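Local coordinates for protein IclR family transcriptional regulator (Brucella abortus, PDB 5WHM) that acts as an IclR-type transcriptional repressor, probably binding operator DNA through its helix-turn-helix domain and sensing a small molecule through its C-terminal domain, at residues E31-F36 with I48-T52; Y205-I209 with R244-E248; V219-L223 with L255-V259. All coordinates share one frame; numbering follows the deposited sequence.

Contact 1. Residues E31-F36 with I48-T52; sequences EVLRCF and IAHKT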
loop_
_atom_site.group_PDB
_atom_site.type_symbol
_atom_site.label_atom_id
_atom_site.label_comp_id
_atom_site.label_asym_id
_atom_site.label_seq_id
_atom_site.Cartn_x
_atom_site.Cartn_y
_atom_site.Cartn_z
ATOM N N GLU C 31 -14.084 -7.991 0.370
ATOM C CA GLU C 31 -14.781 -7.530 1.570
ATOM C C GLU C 31 -14.141 -8.109 2.837
ATOM O O GLU C 31 -14.045 -7.420 3.859
ATOM C CB GLU C 31 -16.247 -7.928 1.458
ATOM C CG GLU C 31 -17.240 -6.993 2.064
ATOM C CD GLU C 31 -17.060 -5.511 1.674
ATOM O OE1 GLU C 31 -16.927 -5.164 0.482
ATOM O OE2 GLU C 31 -17.072 -4.684 2.589
ATOM N N VAL C 32 -13.703 -9.375 2.797
ATOM C CA VAL C 32 -12.933 -9.942 3.907
ATOM C C VAL C 32 -11.645 -9.142 4.132
ATOM O O VAL C 32 -11.312 -8.776 5.263
ATOM C CB VAL C 32 -12.619 -11.436 3.646
ATOM C CG1 VAL C 32 -11.510 -11.945 4.613
ATOM C CG2 VAL C 32 -13.902 -12.304 3.762
ATOM N N LEU C 33 -10.887 -8.879 3.068
ATOM C CA LEU C 33 -9.644 -8.124 3.251
ATOM C C LEU C 33 -9.915 -6.720 3.782
ATOM O O LEU C 33 -9.107 -6.185 4.549
ATOM C CB LEU C 33 -8.867 -8.029 1.939
ATOM C CG LEU C 33 -8.246 -9.338 1.452
ATOM C CD1 LEU C 33 -7.705 -9.142 0.026
ATOM C CD2 LEU C 33 -7.139 -9.778 2.444
ATOM N N ARG C 34 -11.060 -6.124 3.427
ATOM C CA ARG C 34 -11.378 -4.785 3.947
ATOM C C ARG C 34 -11.715 -4.780 5.436
ATOM O O ARG C 34 -11.822 -3.692 6.021
ATOM C CB ARG C 34 -12.553 -4.173 3.188
ATOM C CG ARG C 34 -12.258 -3.726 1.769
ATOM C CD ARG C 34 -13.453 -2.898 1.248
ATOM N NE ARG C 34 -13.218 -2.319 -0.074
ATOM C CZ ARG C 34 -12.899 -1.041 -0.295
ATOM N NH1 ARG C 34 -12.707 -0.602 -1.546
ATOM N NH2 ARG C 34 -12.783 -0.198 0.728
ATOM N N CYS C 35 -11.924 -5.949 6.051
ATOM C CA CYS C 35 -12.199 -5.998 7.489
ATOM C C CYS C 35 -10.990 -5.587 8.305
ATOM O O CYS C 35 -11.140 -5.190 9.461
ATOM C CB CYS C 35 -12.598 -7.411 7.913
ATOM S SG CYS C 35 -14.237 -7.848 7.397
ATOM N N PHE C 36 -9.793 -5.748 7.743
ATOM C CA PHE C 36 -8.548 -5.417 8.425
ATOM C C PHE C 36 -8.258 -3.937 8.232
ATOM O O PHE C 36 -8.348 -3.413 7.112
ATOM C CB PHE C 36 -7.398 -6.280 7.895
ATOM C CG PHE C 36 -7.587 -7.761 8.157
ATOM C CD1 PHE C 36 -8.355 -8.528 7.303
ATOM C CD2 PHE C 36 -7.012 -8.375 9.271
ATOM C CE1 PHE C 36 -8.563 -9.892 7.542
ATOM C CE2 PHE C 36 -7.184 -9.739 9.506
ATOM C CZ PHE C 36 -7.962 -10.504 8.647
ATOM N N ILE C 48 -14.891 -11.996 11.317
ATOM C CA ILE C 48 -15.045 -11.629 9.914
ATOM C C ILE C 48 -16.464 -11.935 9.435
ATOM O O ILE C 48 -17.045 -11.158 8.670
ATOM C CB ILE C 48 -13.966 -12.314 9.056
ATOM C CG1 ILE C 48 -12.578 -11.759 9.431
ATOM C CG2 ILE C 48 -14.232 -12.102 7.562
ATOM C CD1 ILE C 48 -11.427 -12.573 8.882
ATOM N N ALA C 49 -17.054 -13.048 9.893
ATOM C CA ALA C 49 -18.448 -13.338 9.552
ATOM C C ALA C 49 -19.375 -12.270 10.109
ATOM O O ALA C 49 -20.346 -11.869 9.452
ATOM C CB ALA C 49 -18.878 -14.708 10.097
ATOM N N HIS C 50 -19.120 -11.829 11.343
ATOM C CA HIS C 50 -19.987 -10.812 11.930
ATOM C C HIS C 50 -19.871 -9.504 11.156
ATOM O O HIS C 50 -20.885 -8.878 10.836
ATOM C CB HIS C 50 -19.659 -10.607 13.406
ATOM C CG HIS C 50 -20.461 -9.511 14.044
ATOM N ND1 HIS C 50 -20.095 -8.182 13.983
ATOM C CD2 HIS C 50 -21.633 -9.545 14.723
ATOM C CE1 HIS C 50 -20.999 -7.447 14.609
ATOM N NE2 HIS C 50 -21.940 -8.250 15.070
ATOM N N LYS C 51 -18.639 -9.091 10.815
ATOM C CA LYS C 51 -18.433 -7.824 10.113
ATOM C C LYS C 51 -19.027 -7.838 8.709
ATOM O O LYS C 51 -19.526 -6.814 8.228
ATOM C CB LYS C 51 -16.937 -7.508 10.003
ATOM C CG LYS C 51 -16.264 -7.066 11.291
ATOM C CD LYS C 51 -14.752 -6.811 10.981
ATOM C CE LYS C 51 -13.969 -6.409 12.218
ATOM N NZ LYS C 51 -14.590 -5.246 12.840
ATOM N N THR C 52 -18.898 -8.954 8.001
ATOM C CA THR C 52 -19.312 -9.010 6.607
ATOM C C THR C 52 -20.747 -9.476 6.426
ATOM O O THR C 52 -21.311 -9.254 5.353
ATOM C CB THR C 52 -18.421 -9.960 5.813
ATOM O OG1 THR C 52 -18.497 -11.279 6.392
ATOM C CG2 THR C 52 -16.935 -9.433 5.733
HETATM O O HOH W 1 -13.235 -3.643 10.399
#
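Cys35 and Ile48 carry most of the apolar contact between residues 31-36, the end of one helix and the turn after it, and residues 48-52 of the next helix. The sulfur of Cys35 sits between two side chains: SG is 3.5 Å from the methyl CG2 of Thr52 and 3.8 Å from CD of Lys51. Ile48 divides its branches. Its CG2 lies 3.8 Å from CG2 of Val32, the two side chains crossing at about a right angle, while its CD1 comes obliquely to the Phe36 ring, 4.0 Å from CZ.

One hydrogen bond fixes how Thr52 presents its methyl. Thr52 turns OG1 back along its own helix (chi1 59°) to Ile48 O at 2.7 Å, which leaves the methyl for Cys35 and for the backbone O of Glu31. Ile48 O therefore accepts twice, from Thr52 N and Thr52 OG1 on opposite faces of its plane, and OG1 also bonds to the N of Leu54. Near Lys51 a water donates to Cys35 O (2.8 Å) and takes a weak bond from NZ of Lys51, which also forms a salt bridge with Glu40; OE1 of Glu31 forms a salt bridge with Arg126.

The contact joins the first two helices of the IclR helix-turn-helix domain, 24-33 and 45-52. Helix 56-69 closes the same core, with Leu62 and Leu66 on Val32 and Val59 on Ile48, while strands 72-74 and 81-83 pack against Leu33 and Phe36. Leu33 also meets Leu90 of the second subunit.

Contact 2. Residues Y205-I209 with R244-E248; sequences YCLSI and REKLE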
loop_
_atom_site.group_PDB
_atom_site.type_symbol
_atom_site.label_atom_id
_atom_site.label_comp_id
_atom_site.label_asym_id
_atom_site.label_seq_id
_atom_site.Cartn_x
_atom_site.Cartn_y
_atom_site.Cartn_z
ATOM N N TYR C 205 -13.568 26.918 -0.952
ATOM C CA TYR C 205 -12.918 25.912 -0.128
ATOM C C TYR C 205 -13.929 25.363 0.862
ATOM O O TYR C 205 -15.044 25.897 1.015
ATOM C CB TYR C 205 -11.708 26.509 0.616
ATOM C CG TYR C 205 -12.091 27.732 1.446
ATOM C CD1 TYR C 205 -12.814 27.606 2.629
ATOM C CD2 TYR C 205 -11.724 29.001 1.044
ATOM C CE1 TYR C 205 -13.203 28.783 3.392
ATOM C CE2 TYR C 205 -12.081 30.142 1.787
ATOM C CZ TYR C 205 -12.797 30.012 2.957
ATOM O OH TYR C 205 -13.134 31.141 3.679
ATOM N N CYS C 206 -13.508 24.316 1.579
ATOM C CA CYS C 206 -14.227 23.775 2.726
ATOM C C CYS C 206 -13.316 23.800 3.941
ATOM O O CYS C 206 -12.137 23.474 3.835
ATOM C CB CYS C 206 -14.693 22.312 2.483
ATOM S SG CYS C 206 -16.090 22.210 1.333
ATOM N N LEU C 207 -13.876 24.131 5.100
ATOM C CA LEU C 207 -13.161 24.095 6.368
ATOM C C LEU C 207 -13.595 22.908 7.215
ATOM O O LEU C 207 -14.717 22.393 7.102
ATOM C CB LEU C 207 -13.416 25.368 7.191
ATOM C CG LEU C 207 -13.145 26.704 6.513
ATOM C CD1 LEU C 207 -13.678 27.931 7.313
ATOM C CD2 LEU C 207 -11.645 26.800 6.319
ATOM N N SER C 208 -12.697 22.514 8.116
ATOM C CA SER C 208 -13.063 21.714 9.284
ATOM C C SER C 208 -12.368 22.344 10.482
ATOM O O SER C 208 -11.189 22.077 10.725
ATOM C CB SER C 208 -12.666 20.253 9.134
ATOM O OG SER C 208 -13.044 19.566 10.318
ATOM N N ILE C 209 -13.085 23.202 11.206
ATOM C CA ILE C 209 -12.545 23.871 12.394
ATOM C C ILE C 209 -12.845 22.973 13.592
ATOM O O ILE C 209 -13.886 23.098 14.257
ATOM C CB ILE C 209 -13.120 25.275 12.569
ATOM C CG1 ILE C 209 -12.888 26.107 11.308
ATOM C CG2 ILE C 209 -12.522 25.949 13.804
ATOM C CD1 ILE C 209 -11.430 26.164 10.888
ATOM N N ARG C 244 -9.366 29.976 12.396
ATOM C CA ARG C 244 -10.318 30.147 11.296
ATOM C C ARG C 244 -9.959 31.343 10.415
ATOM O O ARG C 244 -9.927 31.233 9.182
ATOM C CB ARG C 244 -11.734 30.303 11.867
ATOM C CG ARG C 244 -12.742 30.930 10.902
ATOM C CD ARG C 244 -14.127 31.072 11.535
ATOM N NE ARG C 244 -14.747 29.780 11.853
ATOM C CZ ARG C 244 -15.437 29.036 10.991
ATOM N NH1 ARG C 244 -15.596 29.433 9.733
ATOM N NH2 ARG C 244 -15.985 27.898 11.390
ATOM N N GLU C 245 -9.634 32.478 11.037
ATOM C CA GLU C 245 -9.334 33.692 10.278
ATOM C C GLU C 245 -8.118 33.515 9.361
ATOM O O GLU C 245 -8.132 33.958 8.203
ATOM C CB GLU C 245 -9.119 34.858 11.237
ATOM C CG GLU C 245 -8.526 36.078 10.552
ATOM C CD GLU C 245 -8.584 37.321 11.424
ATOM O OE1 GLU C 245 -9.027 37.206 12.590
ATOM O OE2 GLU C 245 -8.179 38.399 10.937
ATOM N N LYS C 246 -7.053 32.880 9.852
ATOM C CA LYS C 246 -5.916 32.586 8.981
ATOM C C LYS C 246 -6.311 31.664 7.820
ATOM O O LYS C 246 -5.857 31.849 6.683
ATOM C CB LYS C 246 -4.786 31.962 9.798
ATOM C CG LYS C 246 -3.458 31.878 9.061
ATOM C CD LYS C 246 -2.332 31.469 10.011
ATOM C CE LYS C 246 -0.954 31.872 9.472
ATOM N NZ LYS C 246 -0.892 33.307 9.059
ATOM N N LEU C 247 -7.145 30.657 8.079
ATOM C CA LEU C 247 -7.534 29.762 6.996
ATOM C C LEU C 247 -8.424 30.469 5.974
ATOM O O LEU C 247 -8.260 30.263 4.768
ATOM C CB LEU C 247 -8.228 28.521 7.559
ATOM C CG LEU C 247 -7.321 27.624 8.413
ATOM C CD1 LEU C 247 -8.087 26.485 9.046
ATOM C CD2 LEU C 247 -6.131 27.078 7.623
ATOM N N GLU C 248 -9.367 31.312 6.436
ATOM C CA GLU C 248 -10.313 31.954 5.523
ATOM C C GLU C 248 -9.653 33.062 4.701
ATOM O O GLU C 248 -9.986 33.257 3.524
ATOM C CB GLU C 248 -11.496 32.547 6.320
ATOM C CG GLU C 248 -12.343 31.496 7.055
ATOM C CD GLU C 248 -13.539 32.104 7.801
ATOM O OE1 GLU C 248 -13.444 33.264 8.292
ATOM O OE2 GLU C 248 -14.581 31.414 7.882
HETATM O O HOH W 2 -12.578 33.567 2.507
#
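Leu207 and Ile209, on strand 206-209, pack against Arg244 and Leu247 in the first turn of helix 244-265, and with Arg244 they bury the most surface here. Leu207 spreads its two methyls: CD2 rests 4.0 Å from CB of Leu247, and CD1 lies 3.4 Å from NH1 of Arg244 and close to OE2 of Glu248. Ile209 places CG1 over one face of the Arg244 guanidinium, 3.5 Å above the plane and offset toward its rim, while its side chain slides past that of Leu247 in the opposite direction, CD1 to CD1 at 3.8 Å.

Within the chain the strand is at one edge of the antiparallel sheet in the GAF-like C-terminal domain, and the first turn of the C-terminal helix runs nearly antiparallel to it, at 165°, with the axes 10.1 Å apart.

Arg244 reaches the strand through a bend at chi3 (-65°), which brings NH1 to Glu248 OE2 at 2.9 Å. This salt bridge within the helix lies in the guanidinium plane but meets OE2 from above the carboxylate plane, 45° out of it. Just ahead of the strand, Tyr205 sets OH 3.4 Å from CB of Glu248, and a water at the edge of its ring bridges OH to Glu248 O.

Contact 3. Residues V219-L223 with L255-V259; sequences VAVPL and LIEMV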
loop_
_atom_site.group_PDB
_atom_site.type_symbol
_atom_site.label_atom_id
_atom_site.label_comp_id
_atom_site.label_asym_id
_atom_site.label_seq_id
_atom_site.Cartn_x
_atom_site.Cartn_y
_atom_site.Cartn_z
ATOM N N VAL C 219 -8.304 23.350 5.977
ATOM C CA VAL C 219 -9.076 23.887 4.855
ATOM C C VAL C 219 -8.740 23.011 3.663
ATOM O O VAL C 219 -7.610 22.537 3.548
ATOM C CB VAL C 219 -8.731 25.367 4.564
ATOM C CG1 VAL C 219 -7.237 25.541 4.278
ATOM C CG2 VAL C 219 -9.572 25.950 3.411
ATOM N N ALA C 220 -9.709 22.784 2.778
ATOM C CA ALA C 220 -9.471 21.883 1.648
ATOM C C ALA C 220 -10.112 22.440 0.390
ATOM O O ALA C 220 -11.119 23.170 0.448
ATOM C CB ALA C 220 -10.014 20.458 1.913
ATOM N N VAL C 221 -9.509 22.101 -0.746
ATOM C CA VAL C 221 -9.954 22.580 -2.057
ATOM C C VAL C 221 -9.946 21.399 -3.017
ATOM O O VAL C 221 -8.906 20.727 -3.149
ATOM C CB VAL C 221 -9.050 23.700 -2.592
ATOM C CG1 VAL C 221 -9.376 24.013 -4.048
ATOM C CG2 VAL C 221 -9.179 24.970 -1.726
ATOM N N PRO C 222 -11.043 21.102 -3.706
ATOM C CA PRO C 222 -11.061 19.940 -4.599
ATOM C C PRO C 222 -10.600 20.307 -6.006
ATOM O O PRO C 222 -10.564 21.472 -6.402
ATOM C CB PRO C 222 -12.541 19.535 -4.592
ATOM C CG PRO C 222 -13.266 20.907 -4.502
ATOM C CD PRO C 222 -12.343 21.807 -3.684
ATOM N N LEU C 223 -10.223 19.282 -6.760
ATOM C CA LEU C 223 -9.854 19.448 -8.160
ATOM C C LEU C 223 -10.446 18.286 -8.950
ATOM O O LEU C 223 -10.186 17.127 -8.622
ATOM C CB LEU C 223 -8.332 19.474 -8.311
ATOM C CG LEU C 223 -7.774 19.295 -9.718
ATOM C CD1 LEU C 223 -8.134 20.518 -10.549
ATOM C CD2 LEU C 223 -6.288 19.107 -9.639
ATOM N N LEU C 255 -4.477 28.149 -1.086
ATOM C CA LEU C 255 -4.671 26.759 -1.499
ATOM C C LEU C 255 -5.443 26.701 -2.811
ATOM O O LEU C 255 -5.163 25.852 -3.670
ATOM C CB LEU C 255 -5.384 25.979 -0.388
ATOM C CG LEU C 255 -5.676 24.486 -0.565
ATOM C CD1 LEU C 255 -4.396 23.667 -0.903
ATOM C CD2 LEU C 255 -6.338 23.951 0.700
ATOM N N ILE C 256 -6.415 27.613 -2.980
ATOM C CA ILE C 256 -7.178 27.688 -4.225
ATOM C C ILE C 256 -6.261 28.016 -5.392
ATOM O O ILE C 256 -6.391 27.445 -6.481
ATOM C CB ILE C 256 -8.305 28.725 -4.101
ATOM C CG1 ILE C 256 -9.397 28.231 -3.145
ATOM C CG2 ILE C 256 -8.885 29.110 -5.500
ATOM C CD1 ILE C 256 -10.405 29.396 -2.780
ATOM N N GLU C 257 -5.334 28.956 -5.189
ATOM C CA GLU C 257 -4.393 29.305 -6.245
ATOM C C GLU C 257 -3.457 28.139 -6.554
ATOM O O GLU C 257 -3.127 27.900 -7.719
ATOM C CB GLU C 257 -3.594 30.547 -5.844
ATOM C CG GLU C 257 -2.546 30.972 -6.860
ATOM C CD GLU C 257 -3.127 31.338 -8.230
ATOM O OE1 GLU C 257 -4.348 31.620 -8.326
ATOM O OE2 GLU C 257 -2.348 31.350 -9.214
HETATM N N MSE C 258 -3.021 27.421 -5.527
HETATM C CA MSE C 258 -2.153 26.231 -5.713
HETATM C C MSE C 258 -2.850 25.179 -6.563
HETATM O O MSE C 258 -2.272 24.654 -7.512
HETATM C CB MSE C 258 -1.748 25.620 -4.368
HETATM C CG MSE C 258 -0.625 24.498 -4.491
HETATM SE SE MSE C 258 -0.565 23.463 -2.849
HETATM C CE MSE C 258 -2.094 22.272 -3.127
ATOM N N VAL C 259 -4.098 24.865 -6.219
ATOM C CA VAL C 259 -4.853 23.885 -6.999
ATOM C C VAL C 259 -5.024 24.357 -8.444
ATOM O O VAL C 259 -4.938 23.558 -9.385
ATOM C CB VAL C 259 -6.207 23.596 -6.317
ATOM C CG1 VAL C 259 -7.140 22.796 -7.230
ATOM C CG2 VAL C 259 -5.964 22.836 -5.022
#
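Val221 is the central bump of this contact, where strand 219-223 faces helix 255-259. Its side chain points into a hollow on the helix formed by Leu255, Ile256 and Val259, and each methyl takes a different wall. CG2 of Val221 fits between two residues, 3.6 Å from CG1 of Ile256 and 3.7 Å from CG of Leu255. CG1 of Val221, anti to the backbone N (chi1 170°), turns the other way along the helix and meets CG2 of Val259 at 3.7 Å.

The helix has bumps of its own that fall between strand residues. Leu255 extends away from its backbone N (chi1 -179°) and lowers CD2 onto the strand backbone, 3.4 Å from the O of Val219 and 3.9 Å from the CA of Ala220. That methyl also borders CG1 of Val219, the two side chains sliding past each other in opposite directions. At the other end of the contact Val259 wedges CG1 between the strand residues beyond Val221, 3.7 Å from CB of Leu223 and 3.8 Å from the O of Pro222. The side chains of Leu255 and Val259 thus lie to either side of Val221 along the strand. All these are apolar or methyl-to-backbone contacts, and the fit rests on shape.

Neighbours complete the layer: Tyr205 touches Val219, Val221 and Ile256, Phe233 touches Val259, and Leu111 of helix 101-115 lies against Leu255. Ala220 and Pro222 face the other side of the sheet, toward helix 157-165. The segments run nearly parallel, at 24° with 8.4 Å between axes. A helix packed along a central antiparallel sheet in this way is the alpha/beta layering of the GAF-like domain, in IclR proteins the C-terminal part that usually binds the effector.

Overall arrangement
From the N terminus, contact 1 comes first and closes a short loop of 11 residues inside the helix-turn-helix domain; it is finished before the others open. Contacts 2 and 3, in the C-terminal domain, close loops of 34 and 31 residues and cross: strands 206-209 and 219-223 are met in the same order by 244-248 and 255-259 of one long helix. That helix is thus held to the sheet at two levels, with centres 12 Å apart. The two strands are sheet neighbours, and Cys206 O probably bonds to Ala220 N. Contact 1 lies on the opposite side of the chain's centre from both, its own centre about 37 Å and 35 Å from theirs.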